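Local coordinates for protein serine-pyruvate aminotransferase (AgxT) (Sulfolobus solfataricus, PDB 3ZRP) that probably transfers the amino group of serine to pyruvate, and that of alanine to glyoxylate, with pyridoxal 5'-phosphate as cofactor, at residues G111-P116 with A291-S296; V168-V173 with S298-G303; N53-I58 with N225-M230; L37-K42 with A255-E260; V180-T185 with G198-S203. All coordinates share one frame; numbering follows the deposited sequence.

Contact 1: residues G111-P116 with A291-S296; sequences GDYVKP and ARRPES
A small salt-bridge network of Asp112, Lys115 and Arg293 joins two loops of the class-V aminotransferase fold, 111-116 leading into helix 116-125 and 291-296 ahead of strand 301-305. Asp112 is its hub. OD1 takes Tyr113 N on its anti lone pair at 2.7 Å and Lys115 NZ from above the carboxylate plane, while OD2 makes a long salt bridge, 3.7 Å, to Arg293 NE. The two planes stand 67° apart, too steep for a flat, two-pronged pairing. Lys115 CE lies over one face of the Arg293 guanidinium, 3.6 Å from NH1; Asp112, which meets both side chains, probably offsets the repulsion between the two positive groups. Lys115 and Glu295 each have a second conformer, and their contacts here hold for one of the two.

Tyr113 reaches across with its ring edge. Its CG sits between backbone N and carbonyl carbon (chi1 70°), CE1 touches Arg293 CB at 3.6 Å, and OH donates to the anti lone pair of Glu295 OE2 over 2.7 Å. Arg292 points its guanidinium elsewhere, to Val290 O, Ile289 O and Glu288, a residue that binds calcium in a structure of this protein. Gly111 O is gripped twice: Arg292 N, 2.9 Å away, points its N-H nearly straight at it from above the carbonyl plane, and water 1 donates to it while also bridging Arg293 N and Ser296 OG.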
# COMPACT_ATOMS: atom_id res chain seq x y z
N GLY A 111 7.94 -27.93 11.65
CA GLY A 111 6.68 -28.43 11.08
C GLY A 111 5.65 -28.80 12.09
O GLY A 111 4.56 -29.26 11.74
N ASP A 112 5.99 -28.64 13.37
CA ASP A 112 5.07 -28.88 14.48
C ASP A 112 4.46 -27.55 14.92
O ASP A 112 4.59 -26.54 14.21
CB ASP A 112 5.84 -29.52 15.66
CG ASP A 112 4.97 -30.46 16.50
OD1 ASP A 112 3.88 -30.08 16.98
OD2 ASP A 112 5.39 -31.61 16.68
N TYR A 113 3.79 -27.54 16.06
CA TYR A 113 3.14 -26.35 16.58
C TYR A 113 3.26 -26.27 18.10
O TYR A 113 3.38 -27.30 18.76
CB TYR A 113 1.68 -26.27 16.15
CG TYR A 113 0.73 -27.27 16.79
CD1 TYR A 113 0.59 -28.58 16.27
CD2 TYR A 113 -0.04 -26.92 17.88
CE1 TYR A 113 -0.28 -29.51 16.87
CE2 TYR A 113 -0.93 -27.82 18.48
CZ TYR A 113 -1.04 -29.11 17.97
OH TYR A 113 -1.92 -29.98 18.58
N VAL A 114 3.25 -25.05 18.64
CA VAL A 114 3.39 -24.83 20.09
C VAL A 114 2.06 -25.14 20.75
O VAL A 114 1.05 -24.55 20.41
CB VAL A 114 3.80 -23.37 20.40
CG1 VAL A 114 3.99 -23.18 21.91
CG2 VAL A 114 5.08 -23.04 19.65
N LYS A 115 2.07 -26.07 21.72
CA LYS A 115 0.84 -26.52 22.37
C LYS A 115 0.27 -25.46 23.29
O LYS A 115 1.03 -24.68 23.86
CB LYS A 115 1.11 -27.82 23.14
CG LYS A 115 1.79 -28.90 22.30
CD LYS A 115 0.86 -29.32 21.13
CE LYS A 115 1.52 -30.37 20.23
NZ LYS A 115 2.85 -29.95 19.70
N PRO A 116 -1.08 -25.42 23.44
CA PRO A 116 -1.67 -24.45 24.35
C PRO A 116 -1.05 -24.49 25.75
O PRO A 116 -0.85 -23.43 26.36
CB PRO A 116 -3.14 -24.88 24.40
CG PRO A 116 -3.39 -25.47 23.04
CD PRO A 116 -2.11 -26.17 22.70
N ALA A 291 3.41 -30.70 7.64
CA ALA A 291 2.81 -30.58 8.95
C ALA A 291 2.94 -31.90 9.71
O ALA A 291 2.48 -32.94 9.24
CB ALA A 291 1.35 -30.18 8.86
N ARG A 292 3.55 -31.84 10.90
CA ARG A 292 3.84 -33.04 11.69
C ARG A 292 2.61 -33.65 12.34
O ARG A 292 2.52 -34.87 12.47
CB ARG A 292 4.90 -32.76 12.76
CG ARG A 292 6.20 -32.16 12.24
CD ARG A 292 7.09 -33.15 11.46
NE ARG A 292 6.58 -33.41 10.12
CZ ARG A 292 6.94 -34.44 9.35
NH1 ARG A 292 7.82 -35.34 9.78
NH2 ARG A 292 6.40 -34.56 8.14
N ARG A 293 1.69 -32.80 12.74
CA ARG A 293 0.54 -33.22 13.53
C ARG A 293 -0.78 -33.01 12.76
O ARG A 293 -1.15 -31.86 12.46
CB ARG A 293 0.52 -32.42 14.83
CG ARG A 293 1.71 -32.63 15.74
CD ARG A 293 1.45 -33.74 16.73
NE ARG A 293 2.57 -33.88 17.65
CZ ARG A 293 2.46 -33.95 18.97
NH1 ARG A 293 1.26 -33.91 19.56
NH2 ARG A 293 3.55 -34.08 19.71
N PRO A 294 -1.51 -34.11 12.46
CA PRO A 294 -2.70 -34.08 11.60
C PRO A 294 -3.81 -33.13 12.04
O PRO A 294 -4.52 -32.58 11.20
CB PRO A 294 -3.21 -35.53 11.64
CG PRO A 294 -1.99 -36.33 11.90
CD PRO A 294 -1.19 -35.49 12.88
N GLU A 295 -3.97 -32.95 13.35
CA GLU A 295 -4.96 -32.02 13.89
C GLU A 295 -4.66 -30.56 13.48
O GLU A 295 -5.52 -29.70 13.57
CB GLU A 295 -5.04 -32.14 15.42
CG GLU A 295 -3.81 -31.63 16.19
CD GLU A 295 -2.74 -32.67 16.44
OE1 GLU A 295 -2.74 -33.74 15.78
OE2 GLU A 295 -1.87 -32.40 17.32
N SER A 296 -3.43 -30.31 13.02
CA SER A 296 -3.04 -28.95 12.62
C SER A 296 -2.91 -28.77 11.09
O SER A 296 -2.43 -27.72 10.64
CB SER A 296 -1.72 -28.56 13.26
OG SER A 296 -0.64 -29.23 12.62
O HOH W 1 1.88 -29.88 13.23

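Contact 2: residues V168-V173 with S298-G303; sequences VGAEEV and SNTVTG
Glu171 reaches Asn299 with one carboxylate oxygen: OE2 accepts Asn299 N at 2.7 Å, met on the syn side and 23° out of the carboxylate plane. The bond is fairly straight, and the same oxygen rests 3.6 Å from Ser298 CA. Next to it the Asn299 amide lies almost parallel to the carboxylate, the planes 20° apart. Water 2 stitches the loop a second time, accepting from Asn299 ND2 at 2.7 Å and donating to Ala170 O. The third link is apolar and tight, with Ala170 CB pressed to 3.4 Å against Thr300 CG2.

A second shell sets these groups in place. Glu171 OE1 has its own partner, a salt bridge to Arg143 NH1, which probably steadies the carboxylate from its other oxygen. Thr300 OG1 sits between backbone N and carbonyl carbon (chi1 59°) and bonds to the carbonyl of Ser166, a cofactor-binding residue, while CG2 is left to meet Ala170. Ser298 OG turns back to Val301 O over 2.6 Å. An alanine in place of Glu171 would probably leave Asn299 N without this acceptor and Arg143 without this counter-charge.

Val136 of strand 136-137 covers Glu171, Ser298 and Thr300. Helix 264-284 packs on Asn299 through Thr272 and Ala275 and on Ala170 through His271, just where strand 301-305 starts beside strand 335-339.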
# COMPACT_ATOMS: atom_id res chain seq x y z
N VAL A 168 -8.22 -16.21 7.59
CA VAL A 168 -9.48 -15.49 7.51
C VAL A 168 -10.11 -15.69 6.12
O VAL A 168 -9.44 -15.52 5.09
CB VAL A 168 -9.35 -13.97 7.86
CG1 VAL A 168 -10.70 -13.23 7.73
CG2 VAL A 168 -8.74 -13.80 9.24
N GLY A 169 -11.38 -16.07 6.11
CA GLY A 169 -12.11 -16.37 4.89
C GLY A 169 -12.06 -17.83 4.52
O GLY A 169 -12.65 -18.23 3.52
N ALA A 170 -11.36 -18.64 5.32
CA ALA A 170 -11.22 -20.08 5.00
C ALA A 170 -11.33 -21.00 6.21
O ALA A 170 -11.89 -22.10 6.10
CB ALA A 170 -9.90 -20.32 4.26
N GLU A 171 -10.74 -20.59 7.34
CA GLU A 171 -10.78 -21.35 8.60
C GLU A 171 -11.80 -20.67 9.48
O GLU A 171 -12.08 -19.47 9.30
CB GLU A 171 -9.41 -21.36 9.32
CG GLU A 171 -8.18 -21.78 8.47
CD GLU A 171 -7.94 -23.29 8.40
OE1 GLU A 171 -8.70 -24.09 8.97
OE2 GLU A 171 -6.96 -23.69 7.76
N GLU A 172 -12.39 -21.41 10.42
CA GLU A 172 -13.23 -20.76 11.43
C GLU A 172 -12.45 -19.67 12.16
O GLU A 172 -11.33 -19.92 12.64
CB GLU A 172 -13.78 -21.77 12.44
CG GLU A 172 -14.82 -21.13 13.36
CD GLU A 172 -15.23 -21.99 14.56
OE1 GLU A 172 -14.57 -23.01 14.86
OE2 GLU A 172 -16.23 -21.62 15.21
N VAL A 173 -13.02 -18.48 12.22
CA VAL A 173 -12.45 -17.38 13.00
C VAL A 173 -13.58 -16.76 13.81
O VAL A 173 -14.62 -16.39 13.24
CB VAL A 173 -11.78 -16.29 12.10
CG1 VAL A 173 -11.40 -15.05 12.93
CG2 VAL A 173 -10.55 -16.90 11.33
N SER A 298 -3.65 -27.40 7.93
CA SER A 298 -4.44 -26.23 7.55
C SER A 298 -5.25 -26.52 6.31
O SER A 298 -4.87 -27.34 5.47
CB SER A 298 -3.57 -24.97 7.29
OG SER A 298 -2.96 -25.01 6.00
N ASN A 299 -6.37 -25.83 6.21
CA ASN A 299 -7.26 -25.93 5.07
C ASN A 299 -6.95 -24.92 3.95
O ASN A 299 -7.72 -24.81 2.98
CB ASN A 299 -8.71 -25.90 5.58
CG ASN A 299 -9.02 -27.10 6.48
OD1 ASN A 299 -8.40 -28.17 6.35
ND2 ASN A 299 -9.96 -26.93 7.40
N THR A 300 -5.81 -24.23 4.06
CA THR A 300 -5.39 -23.28 3.02
C THR A 300 -4.09 -23.62 2.36
O THR A 300 -3.88 -23.25 1.21
CB THR A 300 -5.30 -21.81 3.56
OG1 THR A 300 -4.35 -21.76 4.64
CG2 THR A 300 -6.66 -21.37 4.07
N VAL A 301 -3.19 -24.30 3.08
CA VAL A 301 -1.84 -24.62 2.59
C VAL A 301 -1.43 -26.03 3.04
O VAL A 301 -1.60 -26.39 4.21
CB VAL A 301 -0.76 -23.64 3.15
CG1 VAL A 301 0.64 -24.02 2.63
CG2 VAL A 301 -1.08 -22.19 2.80
N THR A 302 -0.87 -26.81 2.13
CA THR A 302 -0.33 -28.13 2.45
C THR A 302 1.06 -28.22 1.87
O THR A 302 1.26 -27.95 0.69
CB THR A 302 -1.23 -29.26 1.82
OG1 THR A 302 -2.58 -29.10 2.29
CG2 THR A 302 -0.71 -30.64 2.24
N GLY A 303 2.03 -28.60 2.70
CA GLY A 303 3.41 -28.79 2.24
C GLY A 303 3.60 -30.25 1.85
O GLY A 303 3.12 -31.16 2.56
O HOH W 2 -11.61 -24.85 6.84

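Contact 3: residues N53-I58 with N225-M230; sequences NYQPLI and NWLPVM
Met230 turns CG, SD and CE to Leu57 and Ile58, and these three residues carry most of the contact between strand 55-60 and helix 223-234. The short segments cross at 106°, their axes 8.4 Å apart. The methionine side chain is folded (chi2 -60°), laying SD close to the strand backbone. CB faces Pro56 O, CG packs 3.9 Å from Leu57 CA, and SD accepts a weak but nearly straight hydrogen bond from Ile58 N at 3.5 Å. CE ends 3.1 Å from Ile58 O, a close approach.

Leu57 crosses Met230 at about a right angle. Its CG touches Met230 CG, and CD2 reaches on to the preceding turn, where it lies 4.2 Å from both Trp226 CB and Leu227 CG. The Trp226 indole leads away, bonding to Tyr220 O and packing edge-to-face with Phe241; the Trp226 side chain is about 7 Å, nearest atoms, from a bound pyridoxal phosphate. Leu227 CD2 packs on Gln55 CG at 3.8 Å.

The Gln55 amide bends onto its own strand, NE2 giving Pro56 O a bond of 2.8 Å, with Pro56 O in the plane of the Gln55 side-chain amide. Within the chain, strand 55-60 is outermost in its sheet. Leu57 N and Gln55 N pair with the neighbouring strand; on the other edge a side-chain amide satisfies Pro56 O and a sulphur accepts weakly from Ile58 N.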
# COMPACT_ATOMS: atom_id res chain seq x y z
N ASN A 53 -19.30 -3.86 18.21
CA ASN A 53 -18.41 -3.47 19.31
C ASN A 53 -16.94 -3.50 18.91
O ASN A 53 -16.10 -2.85 19.53
CB ASN A 53 -18.62 -4.40 20.50
CG ASN A 53 -19.72 -3.93 21.42
OD1 ASN A 53 -20.91 -3.99 21.08
ND2 ASN A 53 -19.33 -3.46 22.59
N TYR A 54 -16.63 -4.30 17.89
CA TYR A 54 -15.26 -4.45 17.40
C TYR A 54 -15.03 -3.52 16.21
O TYR A 54 -15.88 -3.40 15.34
CB TYR A 54 -15.01 -5.91 17.03
CG TYR A 54 -14.76 -6.77 18.25
CD1 TYR A 54 -15.71 -6.87 19.28
CD2 TYR A 54 -13.57 -7.49 18.38
CE1 TYR A 54 -15.47 -7.65 20.41
CE2 TYR A 54 -13.33 -8.29 19.51
CZ TYR A 54 -14.29 -8.35 20.51
OH TYR A 54 -14.06 -9.13 21.62
N GLN A 55 -13.87 -2.86 16.20
CA GLN A 55 -13.57 -1.83 15.21
C GLN A 55 -12.71 -2.36 14.06
O GLN A 55 -11.55 -2.73 14.27
CB GLN A 55 -12.87 -0.65 15.88
CG GLN A 55 -12.43 0.46 14.91
CD GLN A 55 -13.62 1.14 14.24
OE1 GLN A 55 -14.37 1.85 14.87
NE2 GLN A 55 -13.76 0.93 12.93
N PRO A 56 -13.26 -2.40 12.83
CA PRO A 56 -12.42 -2.79 11.68
C PRO A 56 -11.57 -1.61 11.16
O PRO A 56 -11.98 -0.45 11.25
CB PRO A 56 -13.45 -3.20 10.63
CG PRO A 56 -14.67 -2.29 10.98
CD PRO A 56 -14.68 -2.24 12.47
N LEU A 57 -10.38 -1.91 10.63
CA LEU A 57 -9.59 -0.91 9.90
C LEU A 57 -8.99 -1.57 8.66
O LEU A 57 -8.58 -2.74 8.69
CB LEU A 57 -8.45 -0.32 10.76
CG LEU A 57 -8.78 0.47 12.03
CD1 LEU A 57 -8.66 -0.44 13.24
CD2 LEU A 57 -7.92 1.72 12.21
N ILE A 58 -8.95 -0.81 7.57
CA ILE A 58 -8.34 -1.26 6.33
C ILE A 58 -7.21 -0.26 6.02
O ILE A 58 -7.44 0.94 5.94
CB ILE A 58 -9.41 -1.37 5.23
CG1 ILE A 58 -10.41 -2.47 5.60
CG2 ILE A 58 -8.78 -1.59 3.84
CD1 ILE A 58 -11.69 -2.49 4.72
N ASN A 225 -4.00 7.27 13.11
CA ASN A 225 -4.14 8.11 11.95
C ASN A 225 -5.18 7.62 10.95
O ASN A 225 -5.75 8.42 10.21
CB ASN A 225 -2.76 8.31 11.27
CG ASN A 225 -1.84 9.15 12.11
OD1 ASN A 225 -2.29 10.08 12.78
ND2 ASN A 225 -0.56 8.84 12.11
N TRP A 226 -5.46 6.31 10.94
CA TRP A 226 -6.42 5.75 9.99
C TRP A 226 -7.83 5.70 10.59
O TRP A 226 -8.81 5.67 9.84
CB TRP A 226 -6.03 4.35 9.55
CG TRP A 226 -4.82 4.40 8.71
CD1 TRP A 226 -3.54 4.14 9.13
CD2 TRP A 226 -4.72 4.85 7.34
NE1 TRP A 226 -2.67 4.36 8.09
CE2 TRP A 226 -3.37 4.78 6.98
CE3 TRP A 226 -5.65 5.26 6.38
CZ2 TRP A 226 -2.89 5.12 5.69
CZ3 TRP A 226 -5.21 5.61 5.11
CH2 TRP A 226 -3.82 5.53 4.76
N LEU A 227 -7.91 5.68 11.91
CA LEU A 227 -9.20 5.56 12.62
C LEU A 227 -10.27 6.59 12.20
O LEU A 227 -11.43 6.20 11.98
CB LEU A 227 -9.01 5.60 14.15
CG LEU A 227 -9.35 4.43 15.05
CD1 LEU A 227 -9.24 4.86 16.52
CD2 LEU A 227 -10.74 3.89 14.75
N PRO A 228 -9.91 7.89 12.07
CA PRO A 228 -10.91 8.86 11.61
C PRO A 228 -11.44 8.54 10.21
O PRO A 228 -12.61 8.78 9.93
CB PRO A 228 -10.13 10.19 11.60
CG PRO A 228 -9.01 10.00 12.56
CD PRO A 228 -8.64 8.54 12.42
N VAL A 229 -10.59 7.99 9.33
CA VAL A 229 -11.06 7.58 8.00
C VAL A 229 -12.06 6.44 8.08
O VAL A 229 -13.07 6.45 7.36
CB VAL A 229 -9.87 7.24 7.03
CG1 VAL A 229 -10.38 6.94 5.62
CG2 VAL A 229 -8.88 8.39 6.98
N MET A 230 -11.82 5.48 8.98
CA MET A 230 -12.68 4.28 9.13
C MET A 230 -14.02 4.61 9.79
O MET A 230 -15.08 4.20 9.29
CB MET A 230 -11.97 3.16 9.92
CG MET A 230 -10.58 2.80 9.35
SD MET A 230 -10.62 2.21 7.63
CE MET A 230 -9.32 3.22 6.90

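Contact 4: residues L37-K42 with A255-E260; sequences LAYSLK and AFRLIE
Phe256 and Ser40 form the tight end of this helix-helix contact, and Tyr39 leads from there to its wetter side. Phe256 CE2 lies 3.4 Å from Ser40 O, and CD2 is 3.9 Å from Ser40 CB. Tyr39, with CG anti to the backbone N (chi1 -174°), sends its ring past Phe256 in the opposite direction: CE2 meets Phe256 CB at 3.8 Å, and Arg257 N lies at the ring edge, near its plane. The hydroxyl OH closes to 3.2 Å from Arg257 CA.

Beyond it the packing gives way to solvent. Water 3 bonds weakly to Tyr39 OH and Phe256 O, while the Arg257 guanidinium turns away to Glu254. An alanine in place of Tyr39 would probably open a gap beside Phe256 CB and leave Arg257 CA without the contact of the hydroxyl.

The helical segments cross at 41°, their axes 9.8 Å apart. On the far side of helix 31-48, Leu41 packs on Pro56 and Ile58 of strand 55-60 and on Met230 of helix 223-234.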
# COMPACT_ATOMS: atom_id res chain seq x y z
N LEU A 37 -15.72 1.33 1.11
CA LEU A 37 -14.95 1.23 2.35
C LEU A 37 -15.84 0.80 3.51
O LEU A 37 -15.48 -0.12 4.23
CB LEU A 37 -14.24 2.55 2.67
CG LEU A 37 -13.38 2.58 3.95
CD1 LEU A 37 -12.42 1.40 4.04
CD2 LEU A 37 -12.58 3.89 4.08
N ALA A 38 -16.99 1.45 3.67
CA ALA A 38 -17.94 1.08 4.73
C ALA A 38 -18.38 -0.38 4.61
O ALA A 38 -18.46 -1.11 5.61
CB ALA A 38 -19.18 2.01 4.70
N TYR A 39 -18.67 -0.80 3.38
CA TYR A 39 -19.09 -2.16 3.13
C TYR A 39 -17.99 -3.18 3.47
O TYR A 39 -18.26 -4.25 4.03
CB TYR A 39 -19.58 -2.31 1.69
CG TYR A 39 -20.16 -3.67 1.42
CD1 TYR A 39 -21.53 -3.93 1.65
CD2 TYR A 39 -19.35 -4.72 0.98
CE1 TYR A 39 -22.07 -5.20 1.40
CE2 TYR A 39 -19.88 -5.98 0.74
CZ TYR A 39 -21.24 -6.22 0.96
OH TYR A 39 -21.75 -7.47 0.73
N SER A 40 -16.74 -2.86 3.10
CA SER A 40 -15.63 -3.75 3.43
C SER A 40 -15.39 -3.85 4.93
O SER A 40 -15.12 -4.93 5.46
CB SER A 40 -14.35 -3.30 2.68
OG SER A 40 -14.57 -3.36 1.30
N LEU A 41 -15.51 -2.71 5.62
CA LEU A 41 -15.39 -2.69 7.05
C LEU A 41 -16.41 -3.64 7.71
O LEU A 41 -16.05 -4.42 8.60
CB LEU A 41 -15.50 -1.25 7.59
CG LEU A 41 -14.36 -0.31 7.20
CD1 LEU A 41 -14.66 1.08 7.62
CD2 LEU A 41 -13.01 -0.77 7.80
N LYS A 42 -17.67 -3.60 7.24
CA LYS A 42 -18.70 -4.53 7.75
C LYS A 42 -18.38 -5.98 7.42
O LYS A 42 -18.58 -6.87 8.26
CB LYS A 42 -20.10 -4.17 7.23
CG LYS A 42 -20.57 -2.85 7.75
CD LYS A 42 -21.94 -2.50 7.21
CE LYS A 42 -22.14 -0.98 7.21
NZ LYS A 42 -22.11 -0.40 8.58
N ALA A 255 -15.34 -8.55 -3.43
CA ALA A 255 -14.99 -9.85 -2.82
C ALA A 255 -15.89 -10.13 -1.61
O ALA A 255 -16.43 -11.23 -1.48
CB ALA A 255 -13.51 -9.90 -2.43
N PHE A 256 -16.06 -9.14 -0.74
CA PHE A 256 -16.91 -9.36 0.43
C PHE A 256 -18.38 -9.63 0.06
O PHE A 256 -19.06 -10.40 0.77
CB PHE A 256 -16.82 -8.19 1.42
CG PHE A 256 -15.66 -8.28 2.38
CD1 PHE A 256 -15.49 -9.41 3.20
CD2 PHE A 256 -14.75 -7.22 2.50
CE1 PHE A 256 -14.42 -9.48 4.10
CE2 PHE A 256 -13.69 -7.29 3.40
CZ PHE A 256 -13.52 -8.42 4.20
N ARG A 257 -18.87 -9.01 -1.02
CA ARG A 257 -20.25 -9.26 -1.49
C ARG A 257 -20.39 -10.74 -1.87
O ARG A 257 -21.31 -11.41 -1.44
CB ARG A 257 -20.66 -8.34 -2.65
CG ARG A 257 -22.20 -8.27 -2.92
CD ARG A 257 -22.54 -7.50 -4.23
NE ARG A 257 -21.90 -8.11 -5.40
CZ ARG A 257 -22.37 -9.18 -6.06
NH1 ARG A 257 -23.50 -9.78 -5.66
NH2 ARG A 257 -21.71 -9.65 -7.11
N LEU A 258 -19.43 -11.24 -2.65
CA LEU A 258 -19.40 -12.65 -3.04
C LEU A 258 -19.26 -13.63 -1.85
O LEU A 258 -19.90 -14.68 -1.85
CB LEU A 258 -18.31 -12.88 -4.08
CG LEU A 258 -18.55 -12.09 -5.38
CD1 LEU A 258 -17.38 -12.24 -6.34
CD2 LEU A 258 -19.89 -12.51 -6.05
N ILE A 259 -18.47 -13.26 -0.84
CA ILE A 259 -18.29 -14.08 0.37
C ILE A 259 -19.59 -14.17 1.16
O ILE A 259 -19.99 -15.26 1.59
CB ILE A 259 -17.11 -13.55 1.26
CG1 ILE A 259 -15.77 -13.76 0.54
CG2 ILE A 259 -17.10 -14.22 2.62
CD1 ILE A 259 -14.55 -13.11 1.24
N GLU A 260 -20.28 -13.04 1.32
CA GLU A 260 -21.55 -13.03 2.04
C GLU A 260 -22.61 -13.82 1.26
O GLU A 260 -23.41 -14.54 1.84
CB GLU A 260 -22.03 -11.62 2.38
CG GLU A 260 -23.25 -11.62 3.35
CD GLU A 260 -23.17 -10.57 4.46
OE1 GLU A 260 -22.21 -9.77 4.50
OE2 GLU A 260 -24.07 -10.56 5.32
O HOH W 3 -20.36 -8.59 3.29

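Contact 5: residues V180-T185 with G198-S203; sequences VDVYLT and GLLLLS
Asp181 and Ser203 close one end of the antiparallel hairpin formed by strands 182-186 and 197-202. The connection between these strands carries Gln188 and Lys189 of the cofactor pocket. Following Asp181 outward, CB lies 3.6 Å from Ser203 OG, CG sits beside the same hydroxyl, and OD1 receives it on its anti lone pair at 2.7 Å. OD2 turns to Arg154 and Ile160 N. The Asp181 backbone joins in, its O taking Ser203 N at 2.9 Å.

From there the ladder alternates. Tyr183-Leu201 and Thr185-Leu199 are hydrogen-bonded pairs; Val182-Leu202 and Leu184-Leu200 are non-hydrogen-bonded. On the Val182 face, the side chains of Val182 and Leu200 lie side by side, Val182 CG1 3.8 Å from Leu200 CD2. Water 4 bridges Val180 O and Leu201 O.

Ser203 OG also accepts Ala206 N, capping helix 204-212 while it donates to Asp181. The buried carboxylate thus has three donors, one of them an arginine, and is likely to stay ionised, tying strand end, helix start and strand 157-163 together.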
# COMPACT_ATOMS: atom_id res chain seq x y z
N VAL A 180 -10.22 -11.99 21.12
CA VAL A 180 -8.95 -11.57 20.49
C VAL A 180 -8.96 -10.05 20.46
O VAL A 180 -10.02 -9.43 20.25
CB VAL A 180 -8.80 -12.14 19.06
CG1 VAL A 180 -7.47 -11.62 18.35
CG2 VAL A 180 -8.81 -13.65 19.09
N ASP A 181 -7.80 -9.44 20.68
CA ASP A 181 -7.72 -7.98 20.67
C ASP A 181 -7.40 -7.37 19.32
O ASP A 181 -7.89 -6.27 19.02
CB ASP A 181 -6.76 -7.51 21.75
CG ASP A 181 -7.25 -7.91 23.12
OD1 ASP A 181 -8.33 -7.40 23.51
OD2 ASP A 181 -6.60 -8.76 23.75
N VAL A 182 -6.57 -8.07 18.54
CA VAL A 182 -6.32 -7.74 17.13
C VAL A 182 -6.33 -9.03 16.32
O VAL A 182 -5.53 -9.92 16.56
CB VAL A 182 -4.94 -7.06 16.87
CG1 VAL A 182 -4.79 -6.71 15.37
CG2 VAL A 182 -4.74 -5.80 17.74
N TYR A 183 -7.22 -9.12 15.34
CA TYR A 183 -7.21 -10.24 14.41
C TYR A 183 -6.92 -9.57 13.07
O TYR A 183 -7.57 -8.58 12.74
CB TYR A 183 -8.58 -10.98 14.41
CG TYR A 183 -8.43 -12.48 14.36
CD1 TYR A 183 -7.83 -13.10 13.25
CD2 TYR A 183 -8.85 -13.29 15.43
CE1 TYR A 183 -7.66 -14.48 13.20
CE2 TYR A 183 -8.71 -14.68 15.38
CZ TYR A 183 -8.08 -15.27 14.26
OH TYR A 183 -7.89 -16.63 14.19
N LEU A 184 -5.91 -10.03 12.34
CA LEU A 184 -5.55 -9.30 11.14
C LEU A 184 -5.42 -10.26 9.95
O LEU A 184 -5.22 -11.48 10.12
CB LEU A 184 -4.27 -8.47 11.36
CG LEU A 184 -2.99 -9.25 11.67
CD1 LEU A 184 -2.30 -9.74 10.38
CD2 LEU A 184 -2.00 -8.43 12.52
N THR A 185 -5.57 -9.70 8.75
CA THR A 185 -5.42 -10.45 7.53
C THR A 185 -4.94 -9.52 6.38
O THR A 185 -4.53 -8.36 6.63
CB THR A 185 -6.71 -11.29 7.19
OG1 THR A 185 -6.42 -12.20 6.14
CG2 THR A 185 -7.90 -10.42 6.78
N GLY A 198 -3.84 -4.23 4.11
CA GLY A 198 -3.81 -4.98 5.35
C GLY A 198 -5.16 -4.72 6.03
O GLY A 198 -5.73 -3.66 5.80
N LEU A 199 -5.68 -5.71 6.76
CA LEU A 199 -7.01 -5.58 7.39
C LEU A 199 -6.95 -5.97 8.86
O LEU A 199 -6.37 -6.98 9.21
CB LEU A 199 -8.04 -6.46 6.68
CG LEU A 199 -8.53 -6.08 5.28
CD1 LEU A 199 -7.49 -6.44 4.28
CD2 LEU A 199 -9.83 -6.81 4.97
N LEU A 200 -7.58 -5.17 9.73
CA LEU A 200 -7.46 -5.42 11.17
C LEU A 200 -8.82 -5.30 11.83
O LEU A 200 -9.61 -4.50 11.39
CB LEU A 200 -6.48 -4.43 11.83
CG LEU A 200 -5.02 -4.47 11.28
CD1 LEU A 200 -4.78 -3.30 10.27
CD2 LEU A 200 -4.00 -4.45 12.37
N LEU A 201 -9.06 -6.11 12.85
CA LEU A 201 -10.28 -5.99 13.70
C LEU A 201 -9.82 -5.87 15.15
O LEU A 201 -9.12 -6.74 15.65
CB LEU A 201 -11.18 -7.20 13.51
CG LEU A 201 -12.52 -7.11 14.28
CD1 LEU A 201 -13.45 -6.14 13.55
CD2 LEU A 201 -13.15 -8.46 14.42
N LEU A 202 -10.26 -4.80 15.81
CA LEU A 202 -9.77 -4.45 17.13
C LEU A 202 -10.89 -4.58 18.16
O LEU A 202 -12.03 -4.19 17.92
CB LEU A 202 -9.23 -3.03 17.15
CG LEU A 202 -7.72 -2.82 16.92
CD1 LEU A 202 -7.34 -3.31 15.56
CD2 LEU A 202 -7.33 -1.38 17.07
N SER A 203 -10.53 -5.15 19.30
CA SER A 203 -11.44 -5.25 20.44
C SER A 203 -11.66 -3.88 21.08
O SER A 203 -10.86 -2.94 20.87
CB SER A 203 -10.85 -6.20 21.47
OG SER A 203 -9.74 -5.60 22.09
O HOH W 4 -10.40 -8.80 17.26

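Overall arrangement
Contacts 3 and 5 share the seven-stranded sheet, their centres about 10 Å apart: strand 55-60 pairs with 197-202, which pairs with 182-186. Contact 4, centred about 15 Å from the centre of contact 3, touches it where Ser40 and Leu41 cover Ile58. Contact 2, about 17 Å from contact 5 between centres, meets it through Val168 and Val173 against Thr185 and Tyr183. Contact 1 is remote, about 34 Å from contact 3 between centres, but 291-296 runs almost directly into 298-303 of contact 2. Along the chain the first segments run 37-42, 53-58, 111-116, 168-173, 180-185; contacts 1 to 4 join distant sequence, contact 5 is a local hairpin, and bound pyridoxal phosphate lies near contacts 2, 3 and 5.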